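Local coordinates for hypothetical protein APC35681 (Geobacillus stearothermophilus, PDB 1RFZ) that is of unknown function but may have phosphatidylglycerophosphatase activity, at residues Thr15-Leu20 / Asn53-Ile58; Val34-Ser39 / Gln125-Leu130; Leu76-Arg81 / Thr138-Thr143; Ser106-Asn109 / Gly115-Asn118; Tyr121-Lys126 / Leu145-Gly150. All coordinates share one frame; numbering follows the deposited sequence.

Contact 1: residues Thr15-Leu20 / Asn53-Ile58; sequences TARRWL and NVNRVI. With SO4 (sulfate ion), chain E.
Asn55 OD1 takes two N-H groups from the Arg17 guanidinium. The firm bond runs from Arg17 NH2 to Asn55 OD1, 2.7 Å long with an N-H...O angle of 165°; Arg17 NH1 adds a weak one to the same oxygen at 3.2 Å. The oxygen lies in the guanidinium plane, but NH2 is tilted 35° from the plane of the amide carbonyl. From CG to NE the arginine chain is extended, which carries its charged end across to Asn55, and a salt bridge from Arg17 NE to Glu13 fixes it further. Ile58 CG2 lies over one guanidinium face, toward the rim, 4.0 Å from Arg17 NE. The two segments belong to helix 13-22 and helix 47-58 of this all-helical fold, whose local axes come no closer than 11.9 Å and diverge by 120°, a gap bridged here by the long Arg17 side chain and by leucine and isoleucine tips. Beside the polar pair, Leu20 and Ile58 meet tip to tip, CD1 of Leu20 lying 4.1 Å from CD1 of Ile58, while Leu20 also packs on helices 61-76 and 145-163. Turned away from helix 13-22, Arg56 NE holds O2 of a sulfate ion, probably from the crystallisation liquor, at 3.0 Å, with Arg159 as the ion's second partner.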
# COMPACT_ATOMS: atom_id res chain seq x y z
N THR A 15 -22.72 11.01 -9.71
CA THR A 15 -22.43 12.08 -8.76
C THR A 15 -20.94 12.41 -8.70
O THR A 15 -20.56 13.57 -8.59
CB THR A 15 -22.93 11.70 -7.36
OG1 THR A 15 -24.36 11.64 -7.37
CG2 THR A 15 -22.47 12.72 -6.33
N ALA A 16 -20.10 11.39 -8.78
CA ALA A 16 -18.67 11.59 -8.74
C ALA A 16 -18.22 12.34 -9.99
O ALA A 16 -17.26 13.12 -9.95
CB ALA A 16 -17.97 10.27 -8.64
N ARG A 17 -18.91 12.10 -11.10
CA ARG A 17 -18.58 12.78 -12.35
C ARG A 17 -18.98 14.24 -12.28
O ARG A 17 -18.23 15.12 -12.69
CB ARG A 17 -19.28 12.12 -13.54
CG ARG A 17 -18.59 10.89 -14.07
CD ARG A 17 -19.46 10.12 -15.04
NE ARG A 17 -18.74 8.98 -15.62
CZ ARG A 17 -17.83 9.09 -16.60
NH1 ARG A 17 -17.55 10.28 -17.12
NH2 ARG A 17 -17.21 8.01 -17.05
N ARG A 18 -20.17 14.50 -11.74
CA ARG A 18 -20.66 15.87 -11.63
C ARG A 18 -19.72 16.71 -10.76
O ARG A 18 -19.23 17.75 -11.20
CB ARG A 18 -22.07 15.87 -11.05
CG ARG A 18 -22.86 17.15 -11.29
CD ARG A 18 -24.22 17.05 -10.66
NE ARG A 18 -24.11 16.64 -9.26
CZ ARG A 18 -25.15 16.42 -8.45
NH1 ARG A 18 -26.39 16.57 -8.91
NH2 ARG A 18 -24.94 16.05 -7.19
N TRP A 19 -19.45 16.25 -9.54
CA TRP A 19 -18.55 16.97 -8.64
C TRP A 19 -17.26 17.33 -9.37
O TRP A 19 -16.81 18.48 -9.29
CB TRP A 19 -18.23 16.12 -7.41
CG TRP A 19 -19.38 15.97 -6.44
CD1 TRP A 19 -20.70 16.09 -6.73
CD2 TRP A 19 -19.30 15.58 -5.06
NE1 TRP A 19 -21.45 15.77 -5.62
CE2 TRP A 19 -20.62 15.45 -4.59
CE3 TRP A 19 -18.24 15.31 -4.18
CZ2 TRP A 19 -20.92 15.07 -3.27
CZ3 TRP A 19 -18.55 14.93 -2.86
CH2 TRP A 19 -19.87 14.81 -2.43
N LEU A 20 -16.67 16.37 -10.07
CA LEU A 20 -15.42 16.62 -10.81
C LEU A 20 -15.58 17.82 -11.74
O LEU A 20 -14.70 18.67 -11.82
CB LEU A 20 -14.99 15.39 -11.64
CG LEU A 20 -14.40 14.18 -10.91
CD1 LEU A 20 -13.81 13.21 -11.93
CD2 LEU A 20 -13.31 14.64 -9.97
N ASN A 53 -10.30 4.75 -21.12
CA ASN A 53 -9.59 4.34 -19.91
C ASN A 53 -9.97 5.23 -18.72
O ASN A 53 -10.36 4.73 -17.65
CB ASN A 53 -8.08 4.39 -20.18
CG ASN A 53 -7.59 3.14 -20.90
OD1 ASN A 53 -7.62 2.04 -20.34
ND2 ASN A 53 -7.14 3.30 -22.15
N VAL A 54 -9.85 6.55 -18.89
CA VAL A 54 -10.24 7.45 -17.81
C VAL A 54 -11.67 7.09 -17.32
O VAL A 54 -11.93 7.03 -16.11
CB VAL A 54 -10.18 8.92 -18.28
CG1 VAL A 54 -10.39 9.86 -17.09
CG2 VAL A 54 -8.85 9.19 -18.92
N ASN A 55 -12.58 6.83 -18.25
CA ASN A 55 -13.94 6.48 -17.87
C ASN A 55 -13.92 5.16 -17.12
O ASN A 55 -14.68 4.95 -16.17
CB ASN A 55 -14.83 6.34 -19.11
CG ASN A 55 -15.16 7.68 -19.74
OD1 ASN A 55 -15.54 8.63 -19.05
ND2 ASN A 55 -15.04 7.76 -21.06
N ARG A 56 -13.04 4.28 -17.56
CA ARG A 56 -12.93 2.97 -16.95
C ARG A 56 -12.59 3.04 -15.46
O ARG A 56 -13.22 2.37 -14.64
CB ARG A 56 -11.89 2.13 -17.68
CG ARG A 56 -12.31 0.71 -17.79
CD ARG A 56 -13.62 0.62 -18.53
NE ARG A 56 -14.24 -0.68 -18.35
CZ ARG A 56 -15.38 -1.04 -18.90
NH1 ARG A 56 -16.03 -0.19 -19.69
NH2 ARG A 56 -15.88 -2.25 -18.68
N VAL A 57 -11.59 3.84 -15.13
CA VAL A 57 -11.18 4.01 -13.74
C VAL A 57 -12.30 4.63 -12.90
O VAL A 57 -12.57 4.21 -11.76
CB VAL A 57 -9.93 4.92 -13.66
CG1 VAL A 57 -9.71 5.42 -12.24
CG2 VAL A 57 -8.72 4.14 -14.12
N ILE A 58 -12.97 5.64 -13.46
CA ILE A 58 -14.03 6.33 -12.77
C ILE A 58 -15.25 5.45 -12.50
O ILE A 58 -15.97 5.65 -11.52
CB ILE A 58 -14.39 7.62 -13.55
CG1 ILE A 58 -13.29 8.66 -13.31
CG2 ILE A 58 -15.73 8.17 -13.10
CD1 ILE A 58 -13.27 9.83 -14.27
S SO4 E . -11.80 -3.12 -16.68
O1 SO4 E . -10.54 -3.90 -16.64
O2 SO4 E . -12.07 -2.72 -18.08
O3 SO4 E . -11.70 -1.92 -15.81
O4 SO4 E . -12.93 -3.93 -16.18

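Contact 2: residues Val34-Ser39 / Gln125-Leu130; sequences VYYLQS and QKPGIL
Pro127 lies against one face of the Tyr36 ring in a CH-pi contact: Pro127 CG is 3.7 Å from the centroid of the Tyr36 ring and 16° off the ring normal. The proline leans toward the CE2 side, for its CB approaches Tyr36 CE2 to 3.5 Å and CG is displaced from the ring centre toward the rim. Beyond the ring, the phenol oxygen meets aliphatic carbon, Tyr36 OH lying 3.6 Å from Gln125 CB and slightly farther from CG. No hydrogen bond crosses between the segments, and the side chains of Tyr36 and Gln125 cross at about a right angle.

The next shell explains how these groups come to face each other. Tyr36 CG stands anti to the backbone N (chi1 169°), which sends the ring out from helix 27-38 toward the turn. On the other side the chain leaves helix 115-125 at Lys126, whose positive phi of 25° turns it sharply, and Pro127 follows directly. A weak backbone bond, Leu130 N to Pro127 O at 3.5 Å, links the proline to the start of the next helix. Gln125 also packs on Tyr121 of the third subunit.

The contact is a surface one. Helix 115-125 supports it through Tyr121 and Ile122, both touching Tyr36, and Ile122 also reaches Pro127. Leu33 of helix 27-38 is a further neighbour of Pro127, so the turn between helix 115-125 and helix 129-134 rests against the side of helix 27-38.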
# COMPACT_ATOMS: atom_id res chain seq x y z
N VAL A 34 -3.43 11.55 -19.68
CA VAL A 34 -3.10 10.20 -20.11
C VAL A 34 -2.31 10.20 -21.41
O VAL A 34 -1.40 9.38 -21.59
CB VAL A 34 -4.37 9.33 -20.28
CG1 VAL A 34 -3.98 7.88 -20.54
CG2 VAL A 34 -5.23 9.41 -19.05
N TYR A 35 -2.64 11.10 -22.33
CA TYR A 35 -1.90 11.17 -23.60
C TYR A 35 -0.46 11.62 -23.27
O TYR A 35 0.51 11.12 -23.84
CB TYR A 35 -2.56 12.18 -24.55
CG TYR A 35 -2.22 11.98 -26.02
CD1 TYR A 35 -2.86 10.99 -26.78
CD2 TYR A 35 -1.26 12.78 -26.66
CE1 TYR A 35 -2.56 10.80 -28.13
CE2 TYR A 35 -0.95 12.61 -28.02
CZ TYR A 35 -1.60 11.62 -28.75
OH TYR A 35 -1.31 11.42 -30.09
N TYR A 36 -0.33 12.54 -22.32
CA TYR A 36 0.97 13.05 -21.88
C TYR A 36 1.88 11.93 -21.37
O TYR A 36 3.08 11.95 -21.61
CB TYR A 36 0.76 14.11 -20.79
CG TYR A 36 1.99 14.57 -20.03
CD1 TYR A 36 2.62 13.74 -19.10
CD2 TYR A 36 2.48 15.87 -20.20
CE1 TYR A 36 3.72 14.20 -18.35
CE2 TYR A 36 3.58 16.34 -19.45
CZ TYR A 36 4.20 15.50 -18.53
OH TYR A 36 5.30 15.96 -17.79
N LEU A 37 1.29 10.95 -20.68
CA LEU A 37 2.06 9.84 -20.14
C LEU A 37 2.25 8.69 -21.13
O LEU A 37 3.34 8.12 -21.23
CB LEU A 37 1.38 9.29 -18.88
CG LEU A 37 1.20 10.22 -17.68
CD1 LEU A 37 0.29 9.56 -16.64
CD2 LEU A 37 2.55 10.57 -17.08
N GLN A 38 1.19 8.34 -21.86
CA GLN A 38 1.27 7.22 -22.79
C GLN A 38 1.59 7.56 -24.25
O GLN A 38 1.81 6.66 -25.07
CB GLN A 38 -0.04 6.42 -22.72
CG GLN A 38 -0.13 5.49 -21.52
CD GLN A 38 0.66 4.21 -21.70
OE1 GLN A 38 0.46 3.47 -22.67
NE2 GLN A 38 1.57 3.92 -20.77
N SER A 39 1.64 8.85 -24.57
CA SER A 39 1.93 9.28 -25.93
C SER A 39 3.26 8.68 -26.40
O SER A 39 3.29 7.87 -27.33
CB SER A 39 2.00 10.80 -26.01
OG SER A 39 1.70 11.25 -27.31
N GLN A 125 5.51 17.27 -11.98
CA GLN A 125 5.49 18.06 -13.21
C GLN A 125 4.16 18.80 -13.43
O GLN A 125 4.04 19.59 -14.35
CB GLN A 125 5.75 17.17 -14.44
CG GLN A 125 7.06 16.37 -14.45
CD GLN A 125 8.28 17.22 -14.74
OE1 GLN A 125 9.15 16.84 -15.52
NE2 GLN A 125 8.36 18.38 -14.08
N LYS A 126 3.17 18.50 -12.60
CA LYS A 126 1.84 19.10 -12.70
C LYS A 126 1.35 19.65 -14.06
O LYS A 126 0.89 20.79 -14.14
CB LYS A 126 1.71 20.19 -11.64
CG LYS A 126 1.71 19.63 -10.25
CD LYS A 126 1.78 20.73 -9.23
CE LYS A 126 2.19 20.15 -7.89
NZ LYS A 126 2.80 21.20 -7.00
N PRO A 127 1.42 18.83 -15.13
CA PRO A 127 0.96 19.31 -16.44
C PRO A 127 -0.57 19.41 -16.53
O PRO A 127 -1.29 18.83 -15.70
CB PRO A 127 1.55 18.28 -17.39
CG PRO A 127 1.48 17.03 -16.60
CD PRO A 127 1.95 17.46 -15.24
N GLY A 128 -1.06 20.17 -17.52
CA GLY A 128 -2.50 20.35 -17.74
C GLY A 128 -3.29 20.92 -16.58
O GLY A 128 -2.82 21.82 -15.87
N ILE A 129 -4.51 20.42 -16.40
CA ILE A 129 -5.38 20.91 -15.32
C ILE A 129 -4.65 21.02 -14.00
O ILE A 129 -4.83 21.99 -13.27
CB ILE A 129 -6.58 19.99 -15.09
CG1 ILE A 129 -6.42 18.71 -15.91
CG2 ILE A 129 -7.86 20.73 -15.39
CD1 ILE A 129 -7.46 17.65 -15.58
N LEU A 130 -3.83 20.02 -13.69
CA LEU A 130 -3.08 20.00 -12.44
C LEU A 130 -2.53 21.39 -12.17
O LEU A 130 -2.53 21.88 -11.03
CB LEU A 130 -1.95 18.96 -12.53
CG LEU A 130 -2.50 17.52 -12.64
CD1 LEU A 130 -1.38 16.52 -12.91
CD2 LEU A 130 -3.26 17.17 -11.35

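Contact 3: residues Leu76-Arg81 / Thr138-Thr143; sequences LAEDGR and TGKCNT
Two interhelical loops meet through Glu78 and Cys141: one links helix 61-76 to helix 86-92, the other leads from helix 129-134 into helix 145-163. Their chains draw close here, with Glu78 CA 5.5 Å from Cys141 CA. The single hydrogen bond across the contact joins side chain to backbone, from Cys141 N to Glu78 OE1, 3.1 Å long with an N-H...O angle of 155°. The donor comes to the anti side of OE1 and stands 27° out of the carboxylate plane. Glu78 holds its CG anti to the backbone N (chi1 -178°) and continues extended, so the carboxylate is delivered at full reach to the opposing loop backbone. There OE1 also lies 3.6 Å from Lys140 CA, beside the base of the lysine side chain; the lysine's charged end stays away, NZ being 6.4 Å from Glu78 OE1. A salt bridge to Arg23 is the second bond to the same carboxylate oxygen, bringing a third part of the chain to this point.

Alongside the polar bond the contact is apolar. Glu78 CB faces Cys141 CB at 4.0 Å, and Cys141 SG packs 4.2 Å from Ala77 CB. Asp74, in the last turn of helix 61-76, touches Cys141 as well. Neither segment forms regular helix or strand with the other: this is side-chain-to-backbone bridging between two connecting loops of an all-helical fold.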
# COMPACT_ATOMS: atom_id res chain seq x y z
N LEU A 76 -15.24 21.71 2.42
CA LEU A 76 -15.36 22.19 3.79
C LEU A 76 -14.17 23.06 4.17
O LEU A 76 -14.32 24.04 4.90
CB LEU A 76 -15.45 21.03 4.79
CG LEU A 76 -16.75 20.24 4.85
CD1 LEU A 76 -16.58 18.92 4.12
CD2 LEU A 76 -17.10 20.00 6.31
N ALA A 77 -13.00 22.69 3.68
CA ALA A 77 -11.79 23.45 3.97
C ALA A 77 -11.82 24.76 3.18
O ALA A 77 -11.13 25.72 3.52
CB ALA A 77 -10.55 22.63 3.61
N GLU A 78 -12.62 24.80 2.13
CA GLU A 78 -12.75 25.99 1.29
C GLU A 78 -13.82 26.90 1.89
O GLU A 78 -13.77 28.12 1.72
CB GLU A 78 -13.14 25.59 -0.13
CG GLU A 78 -13.25 26.76 -1.09
CD GLU A 78 -13.63 26.32 -2.49
OE1 GLU A 78 -12.82 25.60 -3.13
OE2 GLU A 78 -14.73 26.68 -2.96
N ASP A 79 -14.78 26.29 2.58
CA ASP A 79 -15.87 27.03 3.23
C ASP A 79 -15.54 27.13 4.72
O ASP A 79 -16.44 27.32 5.53
CB ASP A 79 -17.21 26.30 3.10
CG ASP A 79 -17.55 25.92 1.68
OD1 ASP A 79 -17.35 26.74 0.76
OD2 ASP A 79 -18.04 24.79 1.48
N GLY A 80 -14.27 26.98 5.06
CA GLY A 80 -13.87 27.05 6.45
C GLY A 80 -14.77 26.35 7.45
O GLY A 80 -14.75 26.69 8.63
N ARG A 81 -15.57 25.37 7.01
CA ARG A 81 -16.48 24.64 7.90
C ARG A 81 -15.78 23.59 8.79
O ARG A 81 -16.37 23.09 9.75
CB ARG A 81 -17.59 23.97 7.09
CG ARG A 81 -18.95 24.68 7.11
CD ARG A 81 -19.96 23.99 8.04
NE ARG A 81 -21.26 24.67 8.08
CZ ARG A 81 -22.33 24.21 8.73
NH1 ARG A 81 -22.27 23.07 9.40
NH2 ARG A 81 -23.46 24.90 8.72
N THR A 138 -6.15 31.01 -7.42
CA THR A 138 -7.54 30.88 -7.86
C THR A 138 -8.56 31.01 -6.73
O THR A 138 -9.75 31.15 -6.98
CB THR A 138 -7.78 29.51 -8.57
OG1 THR A 138 -7.63 28.45 -7.62
CG2 THR A 138 -6.80 29.32 -9.72
N GLY A 139 -8.08 30.95 -5.49
CA GLY A 139 -8.98 31.07 -4.36
C GLY A 139 -9.62 29.75 -3.98
O GLY A 139 -10.10 29.58 -2.85
N LYS A 140 -9.64 28.81 -4.92
CA LYS A 140 -10.21 27.49 -4.69
C LYS A 140 -9.21 26.52 -4.04
O LYS A 140 -8.04 26.49 -4.41
CB LYS A 140 -10.70 26.89 -6.02
CG LYS A 140 -12.11 27.29 -6.43
CD LYS A 140 -12.51 26.49 -7.68
CE LYS A 140 -13.98 26.68 -8.08
NZ LYS A 140 -14.31 25.88 -9.31
N CYS A 141 -9.69 25.73 -3.08
CA CYS A 141 -8.88 24.74 -2.36
C CYS A 141 -8.94 23.38 -3.06
O CYS A 141 -9.99 22.74 -3.11
CB CYS A 141 -9.37 24.58 -0.93
SG CYS A 141 -8.57 23.25 -0.03
N ASN A 142 -7.80 22.94 -3.59
CA ASN A 142 -7.71 21.68 -4.31
C ASN A 142 -6.71 20.70 -3.70
O ASN A 142 -6.07 19.93 -4.42
CB ASN A 142 -7.35 21.95 -5.77
CG ASN A 142 -8.37 22.82 -6.47
OD1 ASN A 142 -9.56 22.51 -6.48
ND2 ASN A 142 -7.91 23.92 -7.07
N THR A 143 -6.60 20.72 -2.38
CA THR A 143 -5.68 19.84 -1.66
C THR A 143 -5.74 18.39 -2.13
O THR A 143 -4.73 17.81 -2.53
CB THR A 143 -5.96 19.88 -0.15
OG1 THR A 143 -5.53 21.14 0.38
CG2 THR A 143 -5.24 18.74 0.58

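Contact 4: residues Ser106-Asn109 / Gly115-Asn118; sequences SIVN and GFTN
Val108 turns CG1 anti to the backbone N (chi1 -164°), and Phe116 sets its CG anti to the carbonyl carbon (chi1 -71°); between them these torsions place the methyl group and the ring edge side by side. Val108 CG1 lies 3.9 Å from Phe116 CD1, near the plane of the ring, so the valine meets an edge and not a face. The same methyl group packs on the backbone of Gly115, 3.5 Å from Gly115 O. With no side chain on the glycine, main chain and methyl come directly together, and the CA atoms of Val108 and Gly115 are 6.1 Å apart.

Farther round the rim, Asn109 points its amide oxygen at the ring edge: Asn109 OD1 is 3.2 Å from Phe116 CZ and 3.5 Å from Phe116 CE1. The oxygen stays near the ring plane, while the amide plane itself is inclined 59° to the ring. As modelled, the amide oxygen faces the rim, an approach that would be electrostatically favourable, but no hydrogen bond joins the two segments directly. A water between Val108 O and Gly115 N may bridge the backbones, although its short distance to the carbonyl is doubtful at this resolution and its bond to the amide is weak.

The surroundings include other chains: Phe116 packs on Leu105 of the third subunit, and Asn109 on Asn109 of the fourth. Within the chain Val108 rests on Ala151 of helix 145-163. Five residues separate the segments, and the contact closes the corner of a helix-loop-helix unit formed by helices 99-109 and 115-125.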
# COMPACT_ATOMS: atom_id res chain seq x y z
N SER A 106 -4.80 4.81 -3.37
CA SER A 106 -5.87 3.83 -3.44
C SER A 106 -6.50 3.85 -4.82
O SER A 106 -7.08 2.86 -5.26
CB SER A 106 -6.94 4.09 -2.38
OG SER A 106 -7.56 5.34 -2.55
N ILE A 107 -6.38 4.98 -5.51
CA ILE A 107 -6.92 5.05 -6.86
C ILE A 107 -5.91 4.37 -7.76
O ILE A 107 -6.25 3.47 -8.52
CB ILE A 107 -7.13 6.52 -7.32
CG1 ILE A 107 -8.31 7.14 -6.55
CG2 ILE A 107 -7.37 6.58 -8.83
CD1 ILE A 107 -8.57 8.55 -6.94
N VAL A 108 -4.65 4.78 -7.63
CA VAL A 108 -3.57 4.20 -8.43
C VAL A 108 -3.48 2.68 -8.29
O VAL A 108 -3.25 2.00 -9.27
CB VAL A 108 -2.19 4.81 -8.04
CG1 VAL A 108 -1.18 4.50 -9.13
CG2 VAL A 108 -2.30 6.30 -7.86
N ASN A 109 -3.65 2.16 -7.07
CA ASN A 109 -3.58 0.71 -6.85
C ASN A 109 -4.64 -0.03 -7.63
O ASN A 109 -4.44 -1.18 -8.04
CB ASN A 109 -3.74 0.35 -5.37
CG ASN A 109 -2.42 0.02 -4.70
OD1 ASN A 109 -1.47 -0.43 -5.36
ND2 ASN A 109 -2.35 0.22 -3.39
N GLY A 115 1.47 1.71 -12.05
CA GLY A 115 1.17 3.12 -12.13
C GLY A 115 1.77 4.02 -11.06
O GLY A 115 1.58 5.23 -11.11
N PHE A 116 2.51 3.47 -10.10
CA PHE A 116 3.08 4.29 -9.05
C PHE A 116 4.00 5.39 -9.55
O PHE A 116 3.83 6.55 -9.21
CB PHE A 116 3.87 3.45 -8.04
CG PHE A 116 3.03 2.58 -7.17
CD1 PHE A 116 1.65 2.79 -7.07
CD2 PHE A 116 3.61 1.56 -6.42
CE1 PHE A 116 0.86 2.00 -6.26
CE2 PHE A 116 2.84 0.76 -5.60
CZ PHE A 116 1.45 0.97 -5.52
N THR A 117 4.99 5.01 -10.34
CA THR A 117 5.94 5.97 -10.86
C THR A 117 5.26 7.10 -11.64
O THR A 117 5.50 8.28 -11.37
CB THR A 117 6.99 5.27 -11.72
OG1 THR A 117 7.62 6.23 -12.55
CG2 THR A 117 6.36 4.17 -12.56
N ASN A 118 4.40 6.77 -12.59
CA ASN A 118 3.73 7.82 -13.34
C ASN A 118 2.95 8.76 -12.44
O ASN A 118 2.84 9.95 -12.72
CB ASN A 118 2.79 7.23 -14.39
CG ASN A 118 3.50 6.96 -15.71
OD1 ASN A 118 4.64 7.39 -15.92
ND2 ASN A 118 2.81 6.27 -16.61
O HOH W 1 -1.83 1.65 -11.33

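Contact 5: residues Tyr121-Lys126 / Leu145-Gly150; sequences YIDKQK and LDDIVG
Asp123 and Asp147 bring two carboxylates together, with Asp123 OD1 2.9 Å from Asp147 OD2. Both atoms are acceptors, so the pair is no hydrogen bond. The carboxylate planes are 63° apart, and OD2 of Asp147 sits nearer one oxygen of its partner than the other, at 3.5 Å from Asp123 OD2. Asp123 CG is anti to the backbone N (chi1 -168°), a rotation that swings the acid across to helix 145-163; Asp147 answers with a first torsion that departs from the usual staggered positions. Asp146 stands at the margin, its OD2 4.5 Å from Asp123 OD1. The neighbouring Ile122 takes chi1 38°, with CG1 between the backbone N and the carbonyl carbon, and lays CD1 3.4 Å from Gly150 O, about one turn on from Asp147. Gly150 brings only backbone to this side, which suits an axis separation of 9.5 Å between the two helices. Asp100 and Glu101 of helix 99-109 add further carboxylates beside Asp147, and Glu101 also neighbours Asp123. No metal is modelled among them, yet such acids from three helices, with Asp123, Asp146 and Asp147 buried, are consistent with a divalent cation site, possibly for magnesium if the protein shares the metal dependence of PgpA phosphatases.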
# COMPACT_ATOMS: atom_id res chain seq x y z
N TYR A 121 5.22 11.10 -10.71
CA TYR A 121 5.78 11.87 -11.81
C TYR A 121 4.93 13.07 -12.23
O TYR A 121 5.43 14.20 -12.28
CB TYR A 121 6.01 10.97 -13.02
CG TYR A 121 6.62 11.73 -14.17
CD1 TYR A 121 5.96 11.83 -15.39
CD2 TYR A 121 7.86 12.37 -14.02
CE1 TYR A 121 6.49 12.56 -16.45
CE2 TYR A 121 8.41 13.09 -15.07
CZ TYR A 121 7.72 13.19 -16.28
OH TYR A 121 8.24 13.91 -17.33
N ILE A 122 3.65 12.85 -12.55
CA ILE A 122 2.83 14.00 -12.93
C ILE A 122 2.39 14.80 -11.72
O ILE A 122 1.83 15.88 -11.87
CB ILE A 122 1.57 13.63 -13.75
CG1 ILE A 122 0.95 12.33 -13.25
CG2 ILE A 122 1.91 13.56 -15.22
CD1 ILE A 122 -0.33 11.95 -14.02
N ASP A 123 2.64 14.29 -10.52
CA ASP A 123 2.24 15.05 -9.35
C ASP A 123 3.29 16.13 -9.14
O ASP A 123 3.02 17.16 -8.52
CB ASP A 123 2.12 14.14 -8.12
CG ASP A 123 1.43 14.83 -6.96
OD1 ASP A 123 0.42 15.53 -7.20
OD2 ASP A 123 1.88 14.65 -5.80
N LYS A 124 4.48 15.91 -9.67
CA LYS A 124 5.55 16.89 -9.58
C LYS A 124 5.53 17.83 -10.78
O LYS A 124 5.52 19.04 -10.61
CB LYS A 124 6.91 16.20 -9.48
CG LYS A 124 7.56 16.29 -8.11
CD LYS A 124 8.76 17.23 -8.15
CE LYS A 124 9.27 17.57 -6.75
NZ LYS A 124 8.32 18.46 -5.99
N GLN A 125 5.51 17.27 -11.98
CA GLN A 125 5.49 18.06 -13.21
C GLN A 125 4.16 18.80 -13.43
O GLN A 125 4.04 19.59 -14.35
CB GLN A 125 5.75 17.17 -14.44
CG GLN A 125 7.06 16.37 -14.45
CD GLN A 125 8.28 17.22 -14.74
OE1 GLN A 125 9.15 16.84 -15.52
NE2 GLN A 125 8.36 18.38 -14.08
N LYS A 126 3.17 18.50 -12.60
CA LYS A 126 1.84 19.10 -12.70
C LYS A 126 1.35 19.65 -14.06
O LYS A 126 0.89 20.79 -14.14
CB LYS A 126 1.71 20.19 -11.64
CG LYS A 126 1.71 19.63 -10.25
CD LYS A 126 1.78 20.73 -9.23
CE LYS A 126 2.19 20.15 -7.89
NZ LYS A 126 2.80 21.20 -7.00
N LEU A 145 -8.12 16.99 -4.60
CA LEU A 145 -8.39 16.85 -6.02
C LEU A 145 -7.23 16.81 -7.00
O LEU A 145 -7.23 15.96 -7.91
CB LEU A 145 -9.40 17.90 -6.49
CG LEU A 145 -9.85 17.57 -7.92
CD1 LEU A 145 -10.56 16.21 -7.92
CD2 LEU A 145 -10.76 18.66 -8.49
N ASP A 146 -6.25 17.69 -6.88
CA ASP A 146 -5.16 17.66 -7.85
C ASP A 146 -4.27 16.43 -7.69
O ASP A 146 -3.42 16.15 -8.53
CB ASP A 146 -4.33 18.96 -7.80
CG ASP A 146 -3.33 18.98 -6.68
OD1 ASP A 146 -3.74 18.79 -5.50
OD2 ASP A 146 -2.13 19.19 -6.98
N ASP A 147 -4.47 15.70 -6.60
CA ASP A 147 -3.74 14.46 -6.33
C ASP A 147 -4.51 13.30 -6.98
O ASP A 147 -3.93 12.44 -7.63
CB ASP A 147 -3.63 14.20 -4.82
CG ASP A 147 -2.33 14.72 -4.22
OD1 ASP A 147 -2.18 14.60 -2.98
OD2 ASP A 147 -1.46 15.22 -4.97
N ILE A 148 -5.83 13.29 -6.80
CA ILE A 148 -6.65 12.26 -7.39
C ILE A 148 -6.77 12.45 -8.89
O ILE A 148 -6.90 11.48 -9.64
CB ILE A 148 -8.04 12.21 -6.73
CG1 ILE A 148 -8.78 13.51 -6.93
CG2 ILE A 148 -7.90 11.99 -5.25
CD1 ILE A 148 -9.98 13.63 -5.99
N VAL A 149 -6.70 13.68 -9.37
CA VAL A 149 -6.79 13.88 -10.81
C VAL A 149 -5.56 13.24 -11.42
O VAL A 149 -5.63 12.62 -12.49
CB VAL A 149 -6.80 15.37 -11.22
CG1 VAL A 149 -6.70 15.50 -12.73
CG2 VAL A 149 -8.07 16.04 -10.72
N GLY A 150 -4.43 13.40 -10.73
CA GLY A 150 -3.17 12.86 -11.19
C GLY A 150 -3.16 11.36 -11.04
O GLY A 150 -2.64 10.63 -11.89

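Contacts 4 and 5 are buried, contacts 1 and 3 partly so, and contact 2 lies at the surface. Contacts 4 and 5 share helix 115-125 and touch through Ile107 and Ile148, but differ in chemistry: ring-edge and methyl packing in one, gathered carboxylates in the other. Contact 2 adjoins contact 5, their centres about 9 Å apart and Gln125 and Lys126 common to both, and no hydrogen bond crosses it. Direct hydrogen bonds cross only contacts 1 and 3, the first between side chains of two helices, the second between a side chain and a loop backbone. Contact 3 touches none of contacts 1, 2 and 4, but its second segment adjoins contact 5 in sequence.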